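Local coordinates for cell wall surface anchor family protein (PDB 3PF2) that forms the shaft of a pilus on the bacterial cell surface as its major pilin, binds calcium and probably contributes to adhesion, at residues Tyr23-Glu28 with Val179-Lys184; Gly56-Ser61 with Thr139-Ala144; Leu270-Ala275 with Lys284-Thr289; Ser294-Pro299 with Ser306-Pro311. All coordinates share one frame; numbering follows the deposited sequence. Where two conformers were deposited one is given.

Interaction 1 (Tyr23-Glu28 with Val179-Lys184); sequences YTIGEE and VHTGGK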
loop_
_atom_site.group_PDB
_atom_site.type_symbol
_atom_site.label_atom_id
_atom_site.label_comp_id
_atom_site.label_asym_id
_atom_site.label_seq_id
_atom_site.Cartn_x
_atom_site.Cartn_y
_atom_site.Cartn_z
ATOM N N TYR A 23 1.498 2.011 5.369
ATOM C CA TYR A 23 1.175 0.619 5.729
ATOM C C TYR A 23 2.400 -0.190 6.042
ATOM O O TYR A 23 3.491 0.088 5.556
ATOM C CB TYR A 23 0.429 -0.085 4.588
ATOM C CG TYR A 23 -0.954 0.435 4.344
ATOM C CD1 TYR A 23 -1.996 0.102 5.196
ATOM C CD2 TYR A 23 -1.221 1.273 3.255
ATOM C CE1 TYR A 23 -3.292 0.577 4.987
ATOM C CE2 TYR A 23 -2.506 1.747 3.026
ATOM C CZ TYR A 23 -3.530 1.412 3.898
ATOM O OH TYR A 23 -4.806 1.883 3.677
ATOM N N THR A 24 2.196 -1.216 6.857
ATOM C CA THR A 24 3.185 -2.255 7.071
ATOM C C THR A 24 3.131 -3.216 5.888
ATOM O O THR A 24 2.054 -3.495 5.356
ATOM C CB THR A 24 2.898 -2.955 8.401
ATOM O OG1 THR A 24 3.156 -2.034 9.465
ATOM C CG2 THR A 24 3.755 -4.214 8.613
ATOM N N ILE A 25 4.301 -3.679 5.460
ATOM C CA ILE A 25 4.402 -4.636 4.350
ATOM C C ILE A 25 3.522 -5.849 4.642
ATOM O O ILE A 25 3.540 -6.384 5.747
ATOM C CB ILE A 25 5.867 -5.057 4.102
ATOM C CG1 ILE A 25 6.603 -3.930 3.357
ATOM C CG2 ILE A 25 5.926 -6.404 3.327
ATOM C CD1 ILE A 25 8.109 -4.199 3.057
ATOM N N GLY A 26 2.728 -6.266 3.660
ATOM C CA GLY A 26 1.831 -7.409 3.853
ATOM C C GLY A 26 0.432 -7.097 4.356
ATOM O O GLY A 26 -0.463 -7.949 4.293
ATOM N N GLU A 27 0.230 -5.873 4.838
ATOM C CA GLU A 27 -1.059 -5.436 5.370
ATOM C C GLU A 27 -1.968 -5.090 4.197
ATOM O O GLU A 27 -1.648 -4.195 3.414
ATOM C CB GLU A 27 -0.822 -4.222 6.276
ATOM C CG GLU A 27 -2.015 -3.560 6.931
ATOM C CD GLU A 27 -1.591 -2.565 8.032
ATOM O OE1 GLU A 27 -0.665 -1.699 7.846
ATOM O OE2 GLU A 27 -2.186 -2.650 9.115
ATOM N N GLU A 28 -3.076 -5.808 4.051
ATOM C CA GLU A 28 -3.952 -5.579 2.897
ATOM C C GLU A 28 -4.756 -4.286 3.063
ATOM O O GLU A 28 -5.203 -3.954 4.164
ATOM C CB GLU A 28 -4.873 -6.777 2.636
ATOM C CG GLU A 28 -5.668 -6.647 1.326
ATOM C CD GLU A 28 -6.701 -7.733 1.162
ATOM O OE1 GLU A 28 -6.313 -8.851 0.764
ATOM O OE2 GLU A 28 -7.899 -7.457 1.420
ATOM N N VAL A 179 1.091 5.088 -1.528
ATOM C CA VAL A 179 1.325 4.488 -0.216
ATOM C C VAL A 179 2.807 4.399 0.090
ATOM O O VAL A 179 3.667 4.492 -0.803
ATOM C CB VAL A 179 0.675 3.088 -0.081
ATOM C CG1 VAL A 179 -0.833 3.185 -0.191
ATOM C CG2 VAL A 179 1.258 2.101 -1.133
ATOM N N HIS A 180 3.127 4.173 1.359
ATOM C CA HIS A 180 4.538 4.096 1.747
ATOM C C HIS A 180 4.670 3.221 2.971
ATOM O O HIS A 180 3.717 3.096 3.747
ATOM C CB HIS A 180 5.069 5.496 2.059
ATOM C CG HIS A 180 4.072 6.345 2.777
ATOM N ND1 HIS A 180 3.203 7.187 2.111
ATOM C CD2 HIS A 180 3.751 6.430 4.091
ATOM C CE1 HIS A 180 2.412 7.774 2.985
ATOM N NE2 HIS A 180 2.708 7.320 4.194
ATOM N N THR A 181 5.871 2.666 3.131
ATOM C CA THR A 181 6.247 1.842 4.281
ATOM C C THR A 181 7.681 2.215 4.637
ATOM O O THR A 181 8.386 2.746 3.796
ATOM C CB THR A 181 6.103 0.322 3.947
ATOM O OG1 THR A 181 6.159 -0.449 5.153
ATOM C CG2 THR A 181 7.159 -0.184 2.958
ATOM N N GLY A 182 8.104 1.935 5.876
ATOM C CA GLY A 182 9.412 2.368 6.364
ATOM C C GLY A 182 10.202 1.285 7.070
ATOM O O GLY A 182 9.773 0.137 7.146
ATOM N N GLY A 183 11.359 1.661 7.606
ATOM C CA GLY A 183 12.231 0.722 8.298
ATOM C C GLY A 183 13.105 1.418 9.318
ATOM O O GLY A 183 13.078 2.649 9.442
ATOM N N LYS A 184 13.881 0.635 10.052
ATOM C CA LYS A 184 14.807 1.205 11.027
ATOM C C LYS A 184 16.055 0.349 11.141
ATOM O O LYS A 184 15.988 -0.868 10.993
ATOM C CB LYS A 184 14.135 1.350 12.399
ATOM C CG LYS A 184 15.000 2.086 13.426
ATOM C CD LYS A 184 15.102 3.616 13.159
ATOM C CE LYS A 184 16.052 4.236 14.197
ATOM N NZ LYS A 184 16.402 5.636 13.843
#
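The ring of Tyr23 lays its edge against a methyl of Val179: Val179 CG1, near the ring plane, lies 3.9 Å from Tyr23 CE2. The contact falls where the loop between strands 20-22 and 29-35 of the Cna-B-like part meets strand 178-190, so it ties together two Ig-like regions of the pilin. Tyr23 N donates to His180 O at 3.0 Å. The carbonyl of the same tyrosine is held in turn by a side chain: Thr181 OG1, placed anti to its backbone N (chi1 -166°), donates to Tyr23 O at 2.8 Å, in the carbonyl plane. Thr181 CG2 faces Ile25, whose CG1 lies 3.8 Å away, the two side chains crossing at about a right angle. Strand 132-140 closes over this buried patch, Ile140 touching Tyr23, Val179 and Thr181, while Phe29 stacks on the tyrosine ring. The loop itself folds into a type II turn from Thr24 to Glu27, with Gly26 at its third position, and Glu27 N donates to Thr24 O at 3.0 Å. The Glu27 side chain folds back over this turn, and its OE1 accepts from Thr24 N at 3.1 Å on the anti side of the carboxylate.

Interaction 2 (Gly56-Ser61 with Thr139-Ala144); sequences GLTYKS and TINEKA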
loop_
_atom_site.group_PDB
_atom_site.type_symbol
_atom_site.label_atom_id
_atom_site.label_comp_id
_atom_site.label_asym_id
_atom_site.label_seq_id
_atom_site.Cartn_x
_atom_site.Cartn_y
_atom_site.Cartn_z
ATOM N N GLY A 56 6.510 -2.740 -6.381
ATOM C CA GLY A 56 6.407 -2.818 -4.924
ATOM C C GLY A 56 4.998 -3.045 -4.411
ATOM O O GLY A 56 4.765 -3.015 -3.199
ATOM N N LEU A 57 4.053 -3.262 -5.321
ATOM C CA LEU A 57 2.678 -3.592 -4.940
ATOM C C LEU A 57 2.318 -5.006 -5.376
ATOM O O LEU A 57 2.667 -5.418 -6.476
ATOM C CB LEU A 57 1.700 -2.597 -5.563
ATOM C CG LEU A 57 1.876 -1.117 -5.198
ATOM C CD1 LEU A 57 0.924 -0.264 -5.994
ATOM C CD2 LEU A 57 1.655 -0.871 -3.701
ATOM N N THR A 58 1.633 -5.745 -4.506
ATOM C CA THR A 58 1.065 -7.049 -4.865
ATOM C C THR A 58 -0.458 -6.949 -4.883
ATOM O O THR A 58 -1.084 -6.633 -3.872
ATOM C CB THR A 58 1.546 -8.182 -3.910
ATOM O OG1 THR A 58 2.966 -8.339 -4.038
ATOM C CG2 THR A 58 0.854 -9.533 -4.245
ATOM N N TYR A 59 -1.041 -7.209 -6.052
ATOM C CA TYR A 59 -2.482 -7.328 -6.236
ATOM C C TYR A 59 -3.042 -8.549 -5.496
ATOM O O TYR A 59 -2.437 -9.638 -5.518
ATOM C CB TYR A 59 -2.791 -7.443 -7.739
ATOM C CG TYR A 59 -4.187 -7.941 -8.078
ATOM C CD1 TYR A 59 -5.240 -7.048 -8.280
ATOM C CD2 TYR A 59 -4.442 -9.307 -8.222
ATOM C CE1 TYR A 59 -6.521 -7.503 -8.602
ATOM C CE2 TYR A 59 -5.706 -9.774 -8.529
ATOM C CZ TYR A 59 -6.734 -8.870 -8.731
ATOM O OH TYR A 59 -7.997 -9.315 -9.047
ATOM N N LYS A 60 -4.186 -8.365 -4.841
ATOM C CA LYS A 60 -4.842 -9.457 -4.108
ATOM C C LYS A 60 -6.151 -9.878 -4.749
ATOM O O LYS A 60 -6.359 -11.060 -5.006
ATOM C CB LYS A 60 -5.082 -9.109 -2.635
ATOM C CG LYS A 60 -3.825 -9.047 -1.789
ATOM C CD LYS A 60 -3.093 -10.393 -1.761
ATOM C CE LYS A 60 -1.665 -10.218 -1.259
ATOM N NZ LYS A 60 -0.985 -11.542 -1.096
ATOM N N SER A 61 -7.036 -8.915 -4.989
ATOM C CA SER A 61 -8.358 -9.204 -5.548
ATOM C C SER A 61 -9.054 -7.922 -5.928
ATOM O O SER A 61 -8.626 -6.834 -5.525
ATOM C CB SER A 61 -9.231 -9.934 -4.510
ATOM O OG SER A 61 -9.288 -9.192 -3.306
ATOM N N THR A 139 -1.319 -5.189 -1.409
ATOM C CA THR A 139 -0.358 -5.041 -0.302
ATOM C C THR A 139 0.893 -4.354 -0.829
ATOM O O THR A 139 1.142 -4.354 -2.031
ATOM C CB THR A 139 0.064 -6.397 0.310
ATOM O OG1 THR A 139 0.703 -7.203 -0.696
ATOM C CG2 THR A 139 -1.130 -7.151 0.886
ATOM N N ILE A 140 1.669 -3.744 0.067
ATOM C CA ILE A 140 3.014 -3.316 -0.268
ATOM C C ILE A 140 3.916 -4.540 -0.059
ATOM O O ILE A 140 3.756 -5.253 0.926
ATOM C CB ILE A 140 3.495 -2.178 0.666
ATOM C CG1 ILE A 140 2.576 -0.947 0.554
ATOM C CG2 ILE A 140 4.955 -1.795 0.365
ATOM C CD1 ILE A 140 2.885 0.208 1.544
ATOM N N ASN A 141 4.847 -4.786 -0.975
ATOM C CA ASN A 141 5.736 -5.945 -0.838
ATOM C C ASN A 141 7.200 -5.567 -0.605
ATOM O O ASN A 141 7.536 -4.387 -0.460
ATOM C CB ASN A 141 5.587 -6.885 -2.042
ATOM C CG ASN A 141 5.997 -6.234 -3.335
ATOM O OD1 ASN A 141 7.055 -5.622 -3.407
ATOM N ND2 ASN A 141 5.168 -6.371 -4.376
ATOM N N GLU A 142 8.059 -6.584 -0.569
ATOM C CA GLU A 142 9.485 -6.424 -0.293
ATOM C C GLU A 142 10.257 -5.617 -1.339
ATOM O O GLU A 142 11.409 -5.259 -1.119
ATOM C CB GLU A 142 10.124 -7.814 -0.077
ATOM C CG GLU A 142 10.428 -8.632 -1.345
ATOM C CD GLU A 142 9.197 -9.248 -2.004
ATOM O OE1 GLU A 142 8.114 -9.301 -1.381
ATOM O OE2 GLU A 142 9.310 -9.687 -3.178
ATOM N N LYS A 143 9.636 -5.332 -2.479
ATOM C CA LYS A 143 10.301 -4.560 -3.522
ATOM C C LYS A 143 10.168 -3.047 -3.314
ATOM O O LYS A 143 10.802 -2.261 -4.012
ATOM C CB LYS A 143 9.786 -4.977 -4.905
ATOM C CG LYS A 143 10.109 -6.435 -5.253
ATOM C CD LYS A 143 9.840 -6.700 -6.736
ATOM C CE LYS A 143 10.225 -8.118 -7.146
ATOM N NZ LYS A 143 9.049 -9.046 -7.113
ATOM N N ALA A 144 9.355 -2.642 -2.342
ATOM C CA ALA A 144 9.203 -1.227 -2.020
ATOM C C ALA A 144 10.530 -0.615 -1.593
ATOM O O ALA A 144 11.386 -1.300 -0.996
ATOM C CB ALA A 144 8.171 -1.054 -0.905
#
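Thr139, Gly56 and Thr58 carry most of this contact, with Asn141 filling the corner between the last two. Thr58 and Thr139 form an antiparallel hydrogen-bonded pair: Thr58 N donates to Thr139 O and Thr139 N returns to Thr58 O, both at 2.9 Å. Their side chains share one face of the sheet, where Thr139 OG1 meets Thr58 CB at 3.5 Å and the Lys60 chain slants across Thr139, its CE 3.8 Å from Thr139 CG2. On the other face are Leu57 and Ile140, a loose non-hydrogen-bonded pair that also packs on Val179 and Ile150.

Past this pair the second strand ends, and Asn141 takes over. Its N donates to Gly56 O at 2.8 Å from 42° above the carbonyl plane. Its CG, between the backbone N and the carbonyl carbon (chi1 63°), is set against the Gly56 peptide; OD1 lies 3.3 Å from Gly56 CA. ND2 donates to Thr58 OG1 at 3.0 Å, nearly in the amide plane, and also reaches the carbonyl of Asp55. OD1 turns back to its own segment and accepts from Lys143 N at 2.8 Å. One amide thus links the start of strand 57-67 to the end of strand 132-140 and fixes the chain beyond it. An Asx turn within a type I turn, Asn141 to Ala144, ends strand 132-140 beside the start of strand 57-67 in the Cna-B-like domain, with its Ig-like fold.

Interaction 3 (Leu270-Ala275 with Lys284-Thr289); sequences LKETKA and KEIEFT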
loop_
_atom_site.group_PDB
_atom_site.type_symbol
_atom_site.label_atom_id
_atom_site.label_comp_id
_atom_site.label_asym_id
_atom_site.label_seq_id
_atom_site.Cartn_x
_atom_site.Cartn_y
_atom_site.Cartn_z
ATOM N N LEU A 270 11.095 -1.758 21.365
ATOM C CA LEU A 270 11.773 -3.054 21.491
ATOM C C LEU A 270 11.825 -3.408 22.972
ATOM O O LEU A 270 12.132 -2.556 23.791
ATOM C CB LEU A 270 13.202 -2.984 20.945
ATOM C CG LEU A 270 13.369 -2.678 19.457
ATOM C CD1 LEU A 270 14.850 -2.529 19.154
ATOM C CD2 LEU A 270 12.765 -3.754 18.609
ATOM N N LYS A 271 11.467 -4.642 23.303
ATOM C CA LYS A 271 11.669 -5.142 24.663
ATOM C C LYS A 271 12.828 -6.124 24.624
ATOM O O LYS A 271 12.736 -7.179 23.995
ATOM C CB LYS A 271 10.407 -5.831 25.159
ATOM C CG LYS A 271 10.534 -6.406 26.569
ATOM C CD LYS A 271 9.363 -7.319 26.872
ATOM C CE LYS A 271 9.548 -7.995 28.228
ATOM N NZ LYS A 271 8.372 -8.856 28.540
ATOM N N GLU A 272 13.919 -5.780 25.301
ATOM C CA GLU A 272 15.080 -6.646 25.328
ATOM C C GLU A 272 14.792 -7.830 26.245
ATOM O O GLU A 272 14.485 -7.645 27.429
ATOM C CB GLU A 272 16.321 -5.886 25.781
ATOM C CG GLU A 272 17.614 -6.693 25.604
ATOM C CD GLU A 272 18.862 -5.865 25.812
ATOM O OE1 GLU A 272 18.754 -4.622 25.828
ATOM O OE2 GLU A 272 19.964 -6.454 25.956
ATOM N N THR A 273 14.871 -9.027 25.670
ATOM C CA THR A 273 14.539 -10.267 26.375
ATOM C C THR A 273 15.784 -11.113 26.636
ATOM O O THR A 273 15.766 -12.025 27.468
ATOM C CB THR A 273 13.523 -11.106 25.583
ATOM O OG1 THR A 273 14.069 -11.438 24.298
ATOM C CG2 THR A 273 12.203 -10.334 25.387
ATOM N N LYS A 274 16.862 -10.829 25.908
ATOM C CA LYS A 274 18.149 -11.499 26.125
ATOM C C LYS A 274 19.242 -10.476 25.904
ATOM O O LYS A 274 19.208 -9.755 24.911
ATOM C CB LYS A 274 18.328 -12.675 25.159
ATOM C CG LYS A 274 19.637 -13.463 25.373
ATOM C CD LYS A 274 19.725 -14.704 24.499
ATOM C CE LYS A 274 18.694 -15.776 24.898
ATOM N NZ LYS A 274 19.045 -17.120 24.328
ATOM N N ALA A 275 20.191 -10.407 26.836
ATOM C CA ALA A 275 21.333 -9.507 26.719
ATOM C C ALA A 275 22.524 -10.262 26.129
ATOM O O ALA A 275 22.564 -11.495 26.200
ATOM C CB ALA A 275 21.693 -8.909 28.080
ATOM N N LYS A 284 13.623 -1.428 31.200
ATOM C CA LYS A 284 12.808 -0.466 30.448
ATOM C C LYS A 284 12.863 -0.803 28.971
ATOM O O LYS A 284 13.914 -1.169 28.451
ATOM C CB LYS A 284 13.298 0.962 30.684
ATOM C CG LYS A 284 13.200 1.445 32.141
ATOM C CD LYS A 284 11.772 1.877 32.476
ATOM C CE LYS A 284 11.762 2.987 33.530
ATOM N NZ LYS A 284 11.915 2.433 34.903
ATOM N N GLU A 285 11.719 -0.668 28.301
ATOM C CA GLU A 285 11.639 -0.891 26.860
ATOM C C GLU A 285 12.287 0.273 26.121
ATOM O O GLU A 285 12.433 1.375 26.670
ATOM C CB GLU A 285 10.184 -1.105 26.430
ATOM C CG GLU A 285 9.591 -2.372 27.071
ATOM C CD GLU A 285 8.166 -2.709 26.677
ATOM O OE1 GLU A 285 7.429 -1.820 26.202
ATOM O OE2 GLU A 285 7.769 -3.890 26.879
ATOM N N ILE A 286 12.685 0.011 24.885
ATOM C CA ILE A 286 13.426 0.957 24.053
ATOM C C ILE A 286 12.508 1.453 22.945
ATOM O O ILE A 286 11.998 0.652 22.166
ATOM C CB ILE A 286 14.631 0.255 23.388
ATOM C CG1 ILE A 286 15.572 -0.319 24.463
ATOM C CG2 ILE A 286 15.347 1.213 22.403
ATOM C CD1 ILE A 286 16.147 -1.656 24.107
ATOM N N GLU A 287 12.307 2.761 22.870
ATOM C CA GLU A 287 11.471 3.325 21.812
ATOM C C GLU A 287 12.311 3.650 20.586
ATOM O O GLU A 287 13.499 3.952 20.696
ATOM C CB GLU A 287 10.727 4.567 22.314
ATOM C CG GLU A 287 9.675 4.246 23.368
ATOM C CD GLU A 287 8.758 5.417 23.708
ATOM O OE1 GLU A 287 8.954 6.538 23.181
ATOM O OE2 GLU A 287 7.819 5.196 24.507
ATOM N N PHE A 288 11.702 3.558 19.405
ATOM C CA PHE A 288 12.316 4.101 18.194
ATOM C C PHE A 288 11.237 4.620 17.275
ATOM O O PHE A 288 10.070 4.312 17.470
ATOM C CB PHE A 288 13.187 3.062 17.466
ATOM C CG PHE A 288 12.435 1.892 16.890
ATOM C CD1 PHE A 288 12.036 1.884 15.535
ATOM C CD2 PHE A 288 12.171 0.768 17.664
ATOM C CE1 PHE A 288 11.370 0.777 14.973
ATOM C CE2 PHE A 288 11.499 -0.348 17.120
ATOM C CZ PHE A 288 11.109 -0.351 15.773
ATOM N N THR A 289 11.621 5.422 16.283
ATOM C CA THR A 289 10.631 5.902 15.326
ATOM C C THR A 289 10.981 5.487 13.909
ATOM O O THR A 289 12.153 5.429 13.537
ATOM C CB THR A 289 10.441 7.419 15.370
ATOM O OG1 THR A 289 11.706 8.057 15.203
ATOM C CG2 THR A 289 9.829 7.863 16.697
HETATM O O HOH W 1 13.745 -3.745 27.178
#
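Strands 266-274 and 286-290 form a beta hairpin of the prealbumin-like domain, and Leu270 and Ile286 are its antiparallel hydrogen-bonded pair in this contact. Leu270 N donates to Ile286 O at 2.7 Å, and Ile286 N returns the bond to Leu270 O at 2.8 Å. The two side chains rise from the same face of the sheet, CB to CB 4.3 Å apart. Leu270 buries more surface than any other residue here, because it also leans on Phe288: its CG lies 3.8 Å from CE2 of the ring, the side chains crossing at about a right angle. Phe288 reaches back to it with CG between its backbone N and carbonyl carbon (chi1 66°).

On the exposed side, the Glu285 side chain crosses that of Lys271 obliquely, Glu285 OE2 lying 3.7 Å from Lys271 CB; Lys271 NZ stays 5.3 Å from OE2, so the opposite charges attract at most at a distance. Just before strand 286-290 begins, a water takes the place of a direct bond, accepting from Glu272 N and donating to Lys284 O.

Strand 286-290 forms one edge of its four-stranded antiparallel sheet. On the other side of strand 266-274 runs strand 201-206, bonded through Lys271 and Thr273. Strand 178-190 packs on the Leu270 face, its Phe186 meeting Phe288 edge-to-face.

Interaction 4 (Ser294-Pro299 with Ser306-Pro311); sequences SYNTKP and SADATP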
loop_
_atom_site.group_PDB
_atom_site.type_symbol
_atom_site.label_atom_id
_atom_site.label_comp_id
_atom_site.label_asym_id
_atom_site.label_seq_id
_atom_site.Cartn_x
_atom_site.Cartn_y
_atom_site.Cartn_z
ATOM N N SER A 294 14.337 7.058 8.134
ATOM C CA SER A 294 14.915 6.219 9.197
ATOM C C SER A 294 15.598 4.959 8.662
ATOM O O SER A 294 16.169 4.183 9.429
ATOM C CB SER A 294 13.842 5.870 10.259
ATOM O OG SER A 294 12.689 5.294 9.665
ATOM N N TYR A 295 15.553 4.751 7.342
ATOM C CA TYR A 295 16.209 3.588 6.747
ATOM C C TYR A 295 17.117 4.049 5.601
ATOM O O TYR A 295 18.296 3.729 5.574
ATOM C CB TYR A 295 15.208 2.521 6.263
ATOM C CG TYR A 295 15.916 1.216 5.916
ATOM C CD1 TYR A 295 16.183 0.265 6.901
ATOM C CD2 TYR A 295 16.338 0.952 4.613
ATOM C CE1 TYR A 295 16.843 -0.919 6.597
ATOM C CE2 TYR A 295 16.988 -0.229 4.293
ATOM C CZ TYR A 295 17.247 -1.158 5.296
ATOM O OH TYR A 295 17.895 -2.333 4.997
ATOM N N ASN A 296 16.537 4.786 4.668
ATOM C CA ASN A 296 17.248 5.472 3.593
ATOM C C ASN A 296 17.298 6.958 3.860
ATOM O O ASN A 296 16.298 7.555 4.245
ATOM C CB ASN A 296 16.501 5.240 2.274
ATOM C CG ASN A 296 16.352 3.765 1.936
ATOM O OD1 ASN A 296 15.249 3.288 1.620
ATOM N ND2 ASN A 296 17.454 3.036 1.996
ATOM N N THR A 297 18.445 7.590 3.608
ATOM C CA THR A 297 18.555 9.028 3.848
ATOM C C THR A 297 17.823 9.815 2.776
ATOM O O THR A 297 17.276 10.885 3.055
ATOM C CB THR A 297 20.024 9.505 3.896
ATOM O OG1 THR A 297 20.654 9.214 2.638
ATOM C CG2 THR A 297 20.784 8.806 5.037
ATOM N N LYS A 298 17.805 9.279 1.554
ATOM C CA LYS A 298 17.174 9.987 0.436
ATOM C C LYS A 298 16.273 9.075 -0.429
ATOM O O LYS A 298 16.568 8.816 -1.598
ATOM C CB LYS A 298 18.249 10.711 -0.390
ATOM C CG LYS A 298 18.957 11.824 0.385
ATOM C CD LYS A 298 19.890 12.668 -0.508
ATOM C CE LYS A 298 20.604 13.756 0.315
ATOM N NZ LYS A 298 21.462 14.654 -0.523
ATOM N N PRO A 299 15.151 8.594 0.147
ATOM C CA PRO A 299 14.337 7.624 -0.593
ATOM C C PRO A 299 13.738 8.152 -1.886
ATOM O O PRO A 299 13.469 7.359 -2.782
ATOM C CB PRO A 299 13.218 7.260 0.396
ATOM C CG PRO A 299 13.198 8.371 1.363
ATOM C CD PRO A 299 14.617 8.825 1.502
ATOM N N SER A 306 19.087 1.959 0.027
ATOM C CA SER A 306 20.516 2.193 0.262
ATOM C C SER A 306 20.935 1.777 1.671
ATOM O O SER A 306 22.117 1.543 1.924
ATOM C CB SER A 306 20.899 3.654 -0.000
ATOM O OG SER A 306 20.031 4.554 0.663
ATOM N N ALA A 307 19.964 1.667 2.580
ATOM C CA ALA A 307 20.224 1.271 3.978
ATOM C C ALA A 307 21.349 2.084 4.627
ATOM O O ALA A 307 22.242 1.534 5.292
ATOM C CB ALA A 307 20.499 -0.240 4.073
ATOM N N ASP A 308 21.285 3.397 4.441
ATOM C CA ASP A 308 22.356 4.286 4.861
ATOM C C ASP A 308 21.992 5.225 6.012
ATOM O O ASP A 308 22.833 6.005 6.458
ATOM C CB ASP A 308 22.904 5.082 3.665
ATOM C CG ASP A 308 21.902 6.073 3.104
ATOM O OD1 ASP A 308 20.689 5.750 3.029
ATOM O OD2 ASP A 308 22.341 7.184 2.719
ATOM N N ALA A 309 20.757 5.170 6.507
ATOM C CA ALA A 309 20.400 6.047 7.626
ATOM C C ALA A 309 21.182 5.621 8.851
ATOM O O ALA A 309 21.489 4.443 9.019
ATOM C CB ALA A 309 18.896 6.023 7.917
ATOM N N THR A 310 21.493 6.587 9.705
ATOM C CA THR A 310 22.235 6.309 10.928
ATOM C C THR A 310 21.407 5.406 11.827
ATOM O O THR A 310 20.254 5.717 12.107
ATOM C CB THR A 310 22.592 7.605 11.638
ATOM O OG1 THR A 310 23.376 8.404 10.744
ATOM C CG2 THR A 310 23.396 7.328 12.904
ATOM N N PRO A 311 21.982 4.276 12.267
ATOM C CA PRO A 311 21.187 3.419 13.156
ATOM C C PRO A 311 21.069 4.037 14.541
ATOM O O PRO A 311 21.928 4.858 14.937
ATOM C CB PRO A 311 22.022 2.132 13.235
ATOM C CG PRO A 311 23.426 2.581 12.992
ATOM C CD PRO A 311 23.294 3.666 11.947
HETATM O O HOH W 2 17.972 4.083 11.415
HETATM O O HOH W 3 19.156 6.998 0.405
#
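Tyr295 O receives Ala309 N across the loop at 3.0 Å, the donor standing 48° above the carbonyl plane, while Ala307, in a left-handed backbone conformation, turns 306-311 around this point. The methyl of Ala309 tucks against the same peptide, its CB 3.3 Å from Tyr295 O. Ala307 CB lies against the far end of the tyrosine, 3.5 Å from CE2; the phenol hydroxyl is hydrogen-bonded to Glu249 OE1.

The polar side of the contact centres on Asp308. Its carboxylate grips Thr297 with both oxygens: OD1 accepts from Thr297 N at 3.0 Å and OD2 from Thr297 OG1 at 2.6 Å, each on the syn side. Thr297 OG1 sits between its own N and carbonyl carbon (chi1 60°), close enough to that N for one carboxylate to hold both. These two donors would be expected to stabilise the negative charge. In one of its two conformers Ser306 OG also donates to OD1, from the opposite face of the carboxylate to Thr297 N, and a water links it to Lys298 N.

A doubly held carboxylate and the Ala309 N to Tyr295 O bond close the irregular loop that carries the prealbumin-like domain from strand 286-290 to its last strand, 312-316.

From the N terminus, the loop at 23-28 waits some 150 residues for strand 178-190, and interaction 1 closes that long excursion. Interaction 2 lies within it, joining strands 57-67 and 132-140 of the Cna-B-like part, and the two touch where Gly26 N probably bonds to Ile140 O. Interactions 3 and 4 follow in series in the prealbumin-like part, each closing a short local loop: a hairpin, then the connection to the final strand. Segment 179-184 bridges the two halves: Lys184 packs on Phe288 and Thr289 of interaction 3, and Gly183 O probably accepts from Ser294 OG of interaction 4. Interactions 2 and 3 do not touch, their centres about 29 Å apart.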